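Long-range contacts in hypothetical protein PH1136 (Pyrococcus horikoshii, PDB 1IXL), which is of unknown function but adopts the hot-dog fold and, judged by its thioesterase family, may hydrolyse acyl-CoA thioesters: residues 1-9 with 19-27; 26-36 with 81-92. All coordinates share one frame; numbering follows the deposited sequence.

Contact 1: 1-9 with 19-27; sequences MIPVEQRTH and KPILIKEGY
Pro20 of strand 19-24 meets the side chain of Gln6 at about a right angle, its CG 3.5 Å from the amide oxygen OE1 of Gln6. Gln6 reaches this ring because its CG stands anti to the backbone N (chi1 -169°) and the chain runs on extended. Its NE2 donates to Thr8 O at 2.9 Å in an almost straight bond in the amide plane, and also bonds to Tyr57 OH, which fixes the amide's rotation. With an alanine here, Thr8 O and Tyr57 OH would probably lose their amide donor, and Pro20 CG the amide oxygen packed against it. Ile21 and Leu22 both face Glu29, a classic beta bulge. Leu22 meets Met1, present as selenomethionine, tip to tip, Met1 SE lying 3.8 Å from Leu22 CD2: apolar chain against apolar chain. Ile23 sends CD1 to CB of Gln6 (3.9 Å), while its carbonyl O accepts the one direct hydrogen bond of the contact, from Val4 N at 3.1 Å, tilted out of the carbonyl plane. Lys24, its CD 3.7 Å from CB of Met1, begins the type II turn that carries strand 19-24 into strand 27-33. One water bridges Ile2 O to Glu25 N. The N-terminal segment crosses the edge strand 19-24 at a steep angle, with strand 27-33 as that strand's inner neighbour, while Gln6 and Pro20 both rest on Leu61 of helix 48-63.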
loop_
_atom_site.group_PDB
_atom_site.type_symbol
_atom_site.label_atom_id
_atom_site.label_comp_id
_atom_site.label_asym_id
_atom_site.label_seq_id
_atom_site.Cartn_x
_atom_site.Cartn_y
_atom_site.Cartn_z
HETATM N N MSE A 1 -18.158 -0.135 -10.888
HETATM C CA MSE A 1 -17.760 -0.492 -9.493
HETATM C C MSE A 1 -18.601 0.278 -8.471
HETATM O O MSE A 1 -19.086 1.369 -8.754
HETATM C CB MSE A 1 -16.293 -0.122 -9.266
HETATM C CG MSE A 1 -16.118 1.269 -8.695
HETATM SE SE MSE A 1 -14.412 1.749 -8.498
HETATM C CE MSE A 1 -13.828 1.389 -10.156
ATOM N N ILE A 2 -18.758 -0.284 -7.280
ATOM C CA ILE A 2 -19.480 0.407 -6.221
ATOM C C ILE A 2 -18.415 0.846 -5.209
ATOM O O ILE A 2 -17.706 0.011 -4.631
ATOM C CB ILE A 2 -20.501 -0.507 -5.506
ATOM C CG1 ILE A 2 -21.571 -0.968 -6.496
ATOM C CG2 ILE A 2 -21.126 0.243 -4.323
ATOM C CD1 ILE A 2 -22.621 -1.888 -5.888
ATOM N N PRO A 3 -18.274 2.163 -5.007
ATOM C CA PRO A 3 -17.295 2.728 -4.066
ATOM C C PRO A 3 -17.640 2.280 -2.655
ATOM O O PRO A 3 -18.800 2.025 -2.347
ATOM C CB PRO A 3 -17.488 4.239 -4.218
ATOM C CG PRO A 3 -18.076 4.380 -5.608
ATOM C CD PRO A 3 -19.038 3.231 -5.668
ATOM N N VAL A 4 -16.633 2.166 -1.803
ATOM C CA VAL A 4 -16.889 1.772 -0.433
ATOM C C VAL A 4 -16.117 2.779 0.386
ATOM O O VAL A 4 -15.057 3.232 -0.045
ATOM C CB VAL A 4 -16.363 0.352 -0.158
ATOM C CG1 VAL A 4 -16.790 -0.110 1.218
ATOM C CG2 VAL A 4 -16.885 -0.593 -1.216
ATOM N N GLU A 5 -16.649 3.163 1.540
ATOM C CA GLU A 5 -15.941 4.112 2.380
ATOM C C GLU A 5 -14.768 3.389 3.049
ATOM O O GLU A 5 -14.772 2.156 3.188
ATOM C CB GLU A 5 -16.886 4.699 3.441
ATOM C CG GLU A 5 -17.807 3.688 4.088
ATOM C CD GLU A 5 -18.885 4.339 4.960
ATOM O OE1 GLU A 5 -19.502 5.339 4.514
ATOM O OE2 GLU A 5 -19.123 3.844 6.082
ATOM N N GLN A 6 -13.763 4.157 3.446
ATOM C CA GLN A 6 -12.604 3.583 4.103
ATOM C C GLN A 6 -12.991 3.149 5.513
ATOM O O GLN A 6 -13.411 3.975 6.336
ATOM C CB GLN A 6 -11.484 4.610 4.182
ATOM C CG GLN A 6 -10.188 3.983 4.600
ATOM C CD GLN A 6 -9.016 4.900 4.411
ATOM O OE1 GLN A 6 -9.045 5.804 3.577
ATOM N NE2 GLN A 6 -7.956 4.657 5.165
ATOM N N ARG A 7 -12.813 1.868 5.818
ATOM C CA ARG A 7 -13.193 1.374 7.143
ATOM C C ARG A 7 -12.036 1.046 8.091
ATOM O O ARG A 7 -12.260 0.574 9.201
ATOM C CB ARG A 7 -14.068 0.132 6.986
ATOM C CG ARG A 7 -15.352 0.357 6.197
ATOM C CD ARG A 7 -16.048 -0.973 6.016
ATOM N NE ARG A 7 -16.466 -1.546 7.295
ATOM C CZ ARG A 7 -16.605 -2.851 7.517
ATOM N NH1 ARG A 7 -16.352 -3.721 6.544
ATOM N NH2 ARG A 7 -16.994 -3.287 8.709
ATOM N N THR A 8 -10.804 1.304 7.664
ATOM C CA THR A 8 -9.639 1.003 8.491
ATOM C C THR A 8 -8.480 1.910 8.125
ATOM O O THR A 8 -8.483 2.499 7.046
ATOM C CB THR A 8 -9.172 -0.470 8.286
ATOM O OG1 THR A 8 -8.103 -0.765 9.201
ATOM C CG2 THR A 8 -8.655 -0.677 6.844
ATOM N N HIS A 9 -7.498 2.016 9.027
ATOM C CA HIS A 9 -6.307 2.816 8.784
ATOM C C HIS A 9 -6.679 4.238 8.373
ATOM O O HIS A 9 -6.009 4.832 7.530
ATOM C CB HIS A 9 -5.471 2.168 7.664
ATOM C CG HIS A 9 -4.695 0.958 8.094
ATOM N ND1 HIS A 9 -5.292 -0.162 8.644
ATOM C CD2 HIS A 9 -3.362 0.710 8.098
ATOM C CE1 HIS A 9 -4.362 -1.041 8.975
ATOM N NE2 HIS A 9 -3.181 -0.538 8.654
ATOM N N LYS A 19 -2.604 8.799 -0.384
ATOM C CA LYS A 19 -3.991 9.238 -0.469
ATOM C C LYS A 19 -4.748 8.205 -1.278
ATOM O O LYS A 19 -4.445 7.971 -2.443
ATOM C CB LYS A 19 -4.056 10.603 -1.172
ATOM C CG LYS A 19 -3.191 11.677 -0.509
ATOM C CD LYS A 19 -3.204 12.991 -1.308
ATOM C CE LYS A 19 -2.498 14.109 -0.554
ATOM N NZ LYS A 19 -2.544 15.405 -1.299
ATOM N N PRO A 20 -5.740 7.551 -0.665
ATOM C CA PRO A 20 -6.489 6.541 -1.421
ATOM C C PRO A 20 -7.288 7.265 -2.507
ATOM O O PRO A 20 -7.867 8.317 -2.240
ATOM C CB PRO A 20 -7.392 5.902 -0.353
ATOM C CG PRO A 20 -6.677 6.219 0.969
ATOM C CD PRO A 20 -6.178 7.617 0.738
ATOM N N ILE A 21 -7.288 6.733 -3.725
ATOM C CA ILE A 21 -8.035 7.363 -4.807
ATOM C C ILE A 21 -9.110 6.414 -5.298
ATOM O O ILE A 21 -9.960 6.783 -6.102
ATOM C CB ILE A 21 -7.108 7.786 -5.998
ATOM C CG1 ILE A 21 -6.315 6.589 -6.527
ATOM C CG2 ILE A 21 -6.158 8.867 -5.544
ATOM C CD1 ILE A 21 -5.420 6.919 -7.740
ATOM N N LEU A 22 -9.078 5.180 -4.810
ATOM C CA LEU A 22 -10.089 4.215 -5.211
ATOM C C LEU A 22 -10.165 3.050 -4.241
ATOM O O LEU A 22 -9.146 2.440 -3.910
ATOM C CB LEU A 22 -9.801 3.685 -6.625
ATOM C CG LEU A 22 -10.921 2.883 -7.319
ATOM C CD1 LEU A 22 -10.594 2.767 -8.808
ATOM C CD2 LEU A 22 -11.057 1.492 -6.713
ATOM N N ILE A 23 -11.372 2.762 -3.765
ATOM C CA ILE A 23 -11.559 1.624 -2.878
ATOM C C ILE A 23 -12.861 0.939 -3.269
ATOM O O ILE A 23 -13.919 1.564 -3.272
ATOM C CB ILE A 23 -11.690 2.017 -1.385
ATOM C CG1 ILE A 23 -10.512 2.888 -0.927
ATOM C CG2 ILE A 23 -11.755 0.726 -0.527
ATOM C CD1 ILE A 23 -10.635 3.386 0.541
ATOM N N LYS A 24 -12.777 -0.337 -3.614
ATOM C CA LYS A 24 -13.962 -1.094 -3.951
ATOM C C LYS A 24 -13.725 -2.489 -3.390
ATOM O O LYS A 24 -12.653 -2.762 -2.829
ATOM C CB LYS A 24 -14.158 -1.158 -5.465
ATOM C CG LYS A 24 -13.091 -1.904 -6.226
ATOM C CD LYS A 24 -13.431 -1.922 -7.701
ATOM C CE LYS A 24 -12.479 -2.787 -8.493
ATOM N NZ LYS A 24 -12.841 -2.793 -9.950
ATOM N N GLU A 25 -14.711 -3.367 -3.553
ATOM C CA GLU A 25 -14.605 -4.740 -3.069
ATOM C C GLU A 25 -13.355 -5.453 -3.595
ATOM O O GLU A 25 -13.169 -5.600 -4.808
ATOM C CB GLU A 25 -15.832 -5.536 -3.502
ATOM C CG GLU A 25 -15.757 -7.036 -3.206
ATOM C CD GLU A 25 -15.804 -7.350 -1.725
ATOM O OE1 GLU A 25 -16.087 -6.430 -0.926
ATOM O OE2 GLU A 25 -15.565 -8.525 -1.367
ATOM N N GLY A 26 -12.497 -5.862 -2.664
ATOM C CA GLY A 26 -11.282 -6.588 -3.003
ATOM C C GLY A 26 -10.191 -5.865 -3.771
ATOM O O GLY A 26 -9.244 -6.512 -4.232
ATOM N N TYR A 27 -10.285 -4.541 -3.874
ATOM C CA TYR A 27 -9.296 -3.787 -4.647
ATOM C C TYR A 27 -9.173 -2.328 -4.196
ATOM O O TYR A 27 -10.158 -1.685 -3.823
ATOM C CB TYR A 27 -9.696 -3.856 -6.123
ATOM C CG TYR A 27 -8.769 -3.152 -7.094
ATOM C CD1 TYR A 27 -7.646 -3.798 -7.604
ATOM C CD2 TYR A 27 -9.003 -1.829 -7.479
ATOM C CE1 TYR A 27 -6.775 -3.153 -8.468
ATOM C CE2 TYR A 27 -8.126 -1.171 -8.350
ATOM C CZ TYR A 27 -7.018 -1.845 -8.836
ATOM O OH TYR A 27 -6.147 -1.225 -9.704
HETATM O O HOH W 1 -17.271 -2.423 -3.681
#

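Contact 2: 26-36 with 81-92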
loop_
_atom_site.group_PDB
_atom_site.type_symbol
_atom_site.label_atom_id
_atom_site.label_comp_id
_atom_site.label_asym_id
_atom_site.label_seq_id
_atom_site.Cartn_x
_atom_site.Cartn_y
_atom_site.Cartn_z
ATOM N N GLY A 26 -12.497 -5.862 -2.664
ATOM C CA GLY A 26 -11.282 -6.588 -3.003
ATOM C C GLY A 26 -10.191 -5.865 -3.771
ATOM O O GLY A 26 -9.244 -6.512 -4.232
ATOM N N TYR A 27 -10.285 -4.541 -3.874
ATOM C CA TYR A 27 -9.296 -3.787 -4.647
ATOM C C TYR A 27 -9.173 -2.328 -4.196
ATOM O O TYR A 27 -10.158 -1.685 -3.823
ATOM C CB TYR A 27 -9.696 -3.856 -6.123
ATOM C CG TYR A 27 -8.769 -3.152 -7.094
ATOM C CD1 TYR A 27 -7.646 -3.798 -7.604
ATOM C CD2 TYR A 27 -9.003 -1.829 -7.479
ATOM C CE1 TYR A 27 -6.775 -3.153 -8.468
ATOM C CE2 TYR A 27 -8.126 -1.171 -8.350
ATOM C CZ TYR A 27 -7.018 -1.845 -8.836
ATOM O OH TYR A 27 -6.147 -1.225 -9.704
ATOM N N ALA A 28 -7.952 -1.802 -4.215
ATOM C CA ALA A 28 -7.751 -0.409 -3.820
ATOM C C ALA A 28 -6.551 0.204 -4.526
ATOM O O ALA A 28 -5.634 -0.501 -4.939
ATOM C CB ALA A 28 -7.570 -0.303 -2.323
ATOM N N GLU A 29 -6.596 1.525 -4.676
ATOM C CA GLU A 29 -5.524 2.271 -5.308
ATOM C C GLU A 29 -5.226 3.472 -4.430
ATOM O O GLU A 29 -6.138 4.174 -3.973
ATOM C CB GLU A 29 -5.916 2.717 -6.723
ATOM C CG GLU A 29 -6.085 1.559 -7.707
ATOM C CD GLU A 29 -6.353 2.031 -9.125
ATOM O OE1 GLU A 29 -6.385 3.268 -9.346
ATOM O OE2 GLU A 29 -6.522 1.166 -10.017
ATOM N N VAL A 30 -3.938 3.695 -4.188
ATOM C CA VAL A 30 -3.484 4.793 -3.344
ATOM C C VAL A 30 -2.300 5.468 -4.046
ATOM O O VAL A 30 -1.431 4.794 -4.586
ATOM C CB VAL A 30 -3.009 4.270 -1.965
ATOM C CG1 VAL A 30 -2.702 5.442 -1.050
ATOM C CG2 VAL A 30 -4.072 3.345 -1.345
ATOM N N GLU A 31 -2.270 6.793 -4.041
ATOM C CA GLU A 31 -1.191 7.505 -4.710
ATOM C C GLU A 31 -0.334 8.261 -3.708
ATOM O O GLU A 31 -0.803 8.660 -2.633
ATOM C CB GLU A 31 -1.757 8.480 -5.747
ATOM C CG GLU A 31 -2.777 9.451 -5.191
ATOM C CD GLU A 31 -3.145 10.556 -6.186
ATOM O OE1 GLU A 31 -3.300 10.245 -7.388
ATOM O OE2 GLU A 31 -3.284 11.724 -5.761
ATOM N N LEU A 32 0.932 8.450 -4.063
ATOM C CA LEU A 32 1.846 9.162 -3.189
ATOM C C LEU A 32 2.812 10.010 -4.004
ATOM O O LEU A 32 3.438 9.521 -4.954
ATOM C CB LEU A 32 2.658 8.174 -2.341
ATOM C CG LEU A 32 3.803 8.706 -1.460
ATOM C CD1 LEU A 32 3.252 9.582 -0.348
ATOM C CD2 LEU A 32 4.556 7.523 -0.836
ATOM N N GLU A 33 2.897 11.283 -3.637
ATOM C CA GLU A 33 3.837 12.210 -4.265
ATOM C C GLU A 33 5.053 12.130 -3.342
ATOM O O GLU A 33 4.947 12.422 -2.144
ATOM C CB GLU A 33 3.283 13.643 -4.257
ATOM C CG GLU A 33 2.247 13.914 -5.343
ATOM C CD GLU A 33 2.851 13.900 -6.735
ATOM O OE1 GLU A 33 2.077 13.996 -7.719
ATOM O OE2 GLU A 33 4.101 13.801 -6.844
ATOM N N THR A 34 6.190 11.699 -3.869
ATOM C CA THR A 34 7.372 11.606 -3.022
ATOM C C THR A 34 7.931 12.995 -2.733
ATOM O O THR A 34 7.889 13.880 -3.599
ATOM C CB THR A 34 8.445 10.717 -3.652
ATOM O OG1 THR A 34 8.788 11.203 -4.954
ATOM C CG2 THR A 34 7.937 9.288 -3.752
ATOM N N ILE A 35 8.423 13.185 -1.508
ATOM C CA ILE A 35 8.971 14.469 -1.074
ATOM C C ILE A 35 10.424 14.385 -0.650
ATOM O O ILE A 35 10.970 13.296 -0.431
ATOM C CB ILE A 35 8.164 15.091 0.100
ATOM C CG1 ILE A 35 8.084 14.101 1.267
ATOM C CG2 ILE A 35 6.775 15.484 -0.385
ATOM C CD1 ILE A 35 7.349 14.662 2.495
ATOM N N ASP A 36 11.039 15.552 -0.513
ATOM C CA ASP A 36 12.450 15.642 -0.181
ATOM C C ASP A 36 12.906 14.936 1.103
ATOM O O ASP A 36 14.026 14.437 1.175
ATOM C CB ASP A 36 12.862 17.111 -0.159
ATOM C CG ASP A 36 14.347 17.286 -0.292
ATOM O OD1 ASP A 36 15.023 17.501 0.733
ATOM O OD2 ASP A 36 14.838 17.176 -1.431
ATOM N N VAL A 81 13.314 4.864 -7.078
ATOM C CA VAL A 81 12.353 5.958 -7.062
ATOM C C VAL A 81 13.111 7.226 -6.696
ATOM O O VAL A 81 13.945 7.224 -5.789
ATOM C CB VAL A 81 11.214 5.688 -6.019
ATOM C CG1 VAL A 81 10.338 6.924 -5.841
ATOM C CG2 VAL A 81 10.366 4.520 -6.486
ATOM N N LYS A 82 12.822 8.306 -7.410
ATOM C CA LYS A 82 13.501 9.575 -7.183
ATOM C C LYS A 82 12.538 10.619 -6.631
ATOM O O LYS A 82 11.370 10.632 -6.997
ATOM C CB LYS A 82 14.130 10.038 -8.515
ATOM C CG LYS A 82 13.966 11.503 -8.835
ATOM C CD LYS A 82 14.477 11.842 -10.241
ATOM C CE LYS A 82 15.989 11.818 -10.307
ATOM N NZ LYS A 82 16.604 12.830 -9.393
ATOM N N VAL A 83 13.008 11.479 -5.733
ATOM C CA VAL A 83 12.135 12.518 -5.171
ATOM C C VAL A 83 11.470 13.261 -6.315
ATOM O O VAL A 83 12.133 13.622 -7.284
ATOM C CB VAL A 83 12.917 13.544 -4.325
ATOM C CG1 VAL A 83 12.067 14.803 -4.115
ATOM C CG2 VAL A 83 13.286 12.932 -2.983
ATOM N N GLY A 84 10.165 13.485 -6.203
ATOM C CA GLY A 84 9.446 14.148 -7.274
ATOM C C GLY A 84 8.595 13.153 -8.048
ATOM O O GLY A 84 7.663 13.549 -8.748
ATOM N N ASP A 85 8.921 11.866 -7.949
ATOM C CA ASP A 85 8.127 10.843 -8.623
ATOM C C ASP A 85 6.770 10.784 -7.927
ATOM O O ASP A 85 6.672 10.983 -6.719
ATOM C CB ASP A 85 8.777 9.442 -8.518
ATOM C CG ASP A 85 10.026 9.290 -9.369
ATOM O OD1 ASP A 85 10.351 10.204 -10.166
ATOM O OD2 ASP A 85 10.680 8.234 -9.249
ATOM N N LYS A 86 5.726 10.533 -8.702
ATOM C CA LYS A 86 4.386 10.382 -8.169
ATOM C C LYS A 86 4.166 8.884 -8.338
ATOM O O LYS A 86 4.351 8.346 -9.445
ATOM C CB LYS A 86 3.362 11.138 -9.011
ATOM C CG LYS A 86 1.922 10.898 -8.568
ATOM C CD LYS A 86 0.951 11.152 -9.706
ATOM C CE LYS A 86 -0.337 10.383 -9.507
ATOM N NZ LYS A 86 -0.921 10.711 -8.182
ATOM N N LEU A 87 3.792 8.213 -7.257
ATOM C CA LEU A 87 3.589 6.768 -7.292
ATOM C C LEU A 87 2.143 6.369 -7.053
ATOM O O LEU A 87 1.433 7.045 -6.319
ATOM C CB LEU A 87 4.447 6.089 -6.215
ATOM C CG LEU A 87 5.943 6.443 -6.133
ATOM C CD1 LEU A 87 6.585 5.683 -4.944
ATOM C CD2 LEU A 87 6.649 6.073 -7.445
ATOM N N VAL A 88 1.722 5.272 -7.680
ATOM C CA VAL A 88 0.374 4.752 -7.477
ATOM C C VAL A 88 0.447 3.247 -7.181
ATOM O O VAL A 88 0.917 2.466 -7.993
ATOM C CB VAL A 88 -0.543 4.936 -8.704
ATOM C CG1 VAL A 88 -1.937 4.347 -8.396
ATOM C CG2 VAL A 88 -0.657 6.409 -9.071
ATOM N N ALA A 89 -0.032 2.851 -6.014
ATOM C CA ALA A 89 -0.038 1.448 -5.652
ATOM C C ALA A 89 -1.426 0.873 -5.964
ATOM O O ALA A 89 -2.432 1.475 -5.603
ATOM C CB ALA A 89 0.272 1.308 -4.168
ATOM N N LYS A 90 -1.453 -0.269 -6.651
ATOM C CA LYS A 90 -2.680 -0.976 -6.995
ATOM C C LYS A 90 -2.654 -2.340 -6.294
ATOM O O LYS A 90 -1.812 -3.181 -6.583
ATOM C CB LYS A 90 -2.792 -1.119 -8.520
ATOM C CG LYS A 90 -2.818 0.264 -9.198
ATOM C CD LYS A 90 -3.066 0.220 -10.701
ATOM C CE LYS A 90 -2.823 1.618 -11.289
ATOM N NZ LYS A 90 -3.017 1.608 -12.771
ATOM N N ALA A 91 -3.587 -2.532 -5.366
ATOM C CA ALA A 91 -3.677 -3.747 -4.546
ATOM C C ALA A 91 -4.938 -4.576 -4.791
ATOM O O ALA A 91 -6.034 -4.039 -4.791
ATOM C CB ALA A 91 -3.617 -3.354 -3.071
ATOM N N LYS A 92 -4.779 -5.883 -4.999
ATOM C CA LYS A 92 -5.939 -6.754 -5.214
ATOM C C LYS A 92 -5.840 -8.036 -4.388
ATOM O O LYS A 92 -4.776 -8.638 -4.301
ATOM C CB LYS A 92 -6.083 -7.127 -6.692
ATOM C CG LYS A 92 -7.297 -8.055 -6.949
ATOM C CD LYS A 92 -7.580 -8.269 -8.421
ATOM C CE LYS A 92 -6.483 -9.051 -9.119
ATOM N NZ LYS A 92 -6.932 -9.472 -10.495
HETATM O O HOH W 2 -6.341 1.734 -12.763
HETATM O O HOH W 3 5.356 14.898 -9.060
#
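Asp85 O is gripped twice by Thr34: Thr34 N donates at 3.0 Å, nearly along the C=O axis, and Thr34 OG1 at 2.8 Å, in the carbonyl plane on a lone pair. Thr34 OG1 can do this because it sits between its own backbone N and carbonyl carbon (chi1 56°), which leaves CG2 to pack on Val81 CG1 and Leu87 CD1. A threonine suits the place, pairing a hydroxyl for the turn with a methyl for the interior. Gly84 takes a positive phi in the type II turn 82-85, where a CB would jam against the preceding carbonyl. Beyond the turn, strands 27-33 and 86-92 run antiparallel in the hot-dog sheet, with paired backbone bonds at Leu32-Leu87, Val30-Ala89 and Ala28-Ala91. These six residues face inward; Val30, Leu87 and Ala89 touch Leu54 of helix 48-63, Ala28 touches Leu61, and Ala91 meets Val103 and Val105 of strand 100-109, where a methyl suffices. The other face is mostly charged. Lys86 NZ forms a salt bridge with Glu31 OE1 at 2.6 Å, coming from above the carboxylate plane; the Glu33 carboxylate lies along the aliphatic CB-CG part of Lys86, beyond salt-bridge distance of NZ. Tyr27 OH lies 3.5 Å from CD of Lys90, whose ammonium makes a cation-pi contact with Tyr108.

In the fold
From the N terminus, contact 1 closes first: residues 19-27 return against 1-9 after an irregular loop, so that the chain's start crosses the edge strand. The tight turn at 24-27 then leads directly into contact 2, and Gly26 and Tyr27 belong to both. Contact 2 closes a much longer loop, from 26-36 to 81-92, which holds helix 48-63 and strand 68-77. The two loops follow in series, neither enclosing the other. Strands 19-24 and 27-33 join them within one sheet, with two probable backbone hydrogen bonds, Glu29 N to Leu22 O and Ile21 N to Glu29 O. Contact 1 thus covers an edge, whereas contact 2 builds the sheet inward toward strand 100-109.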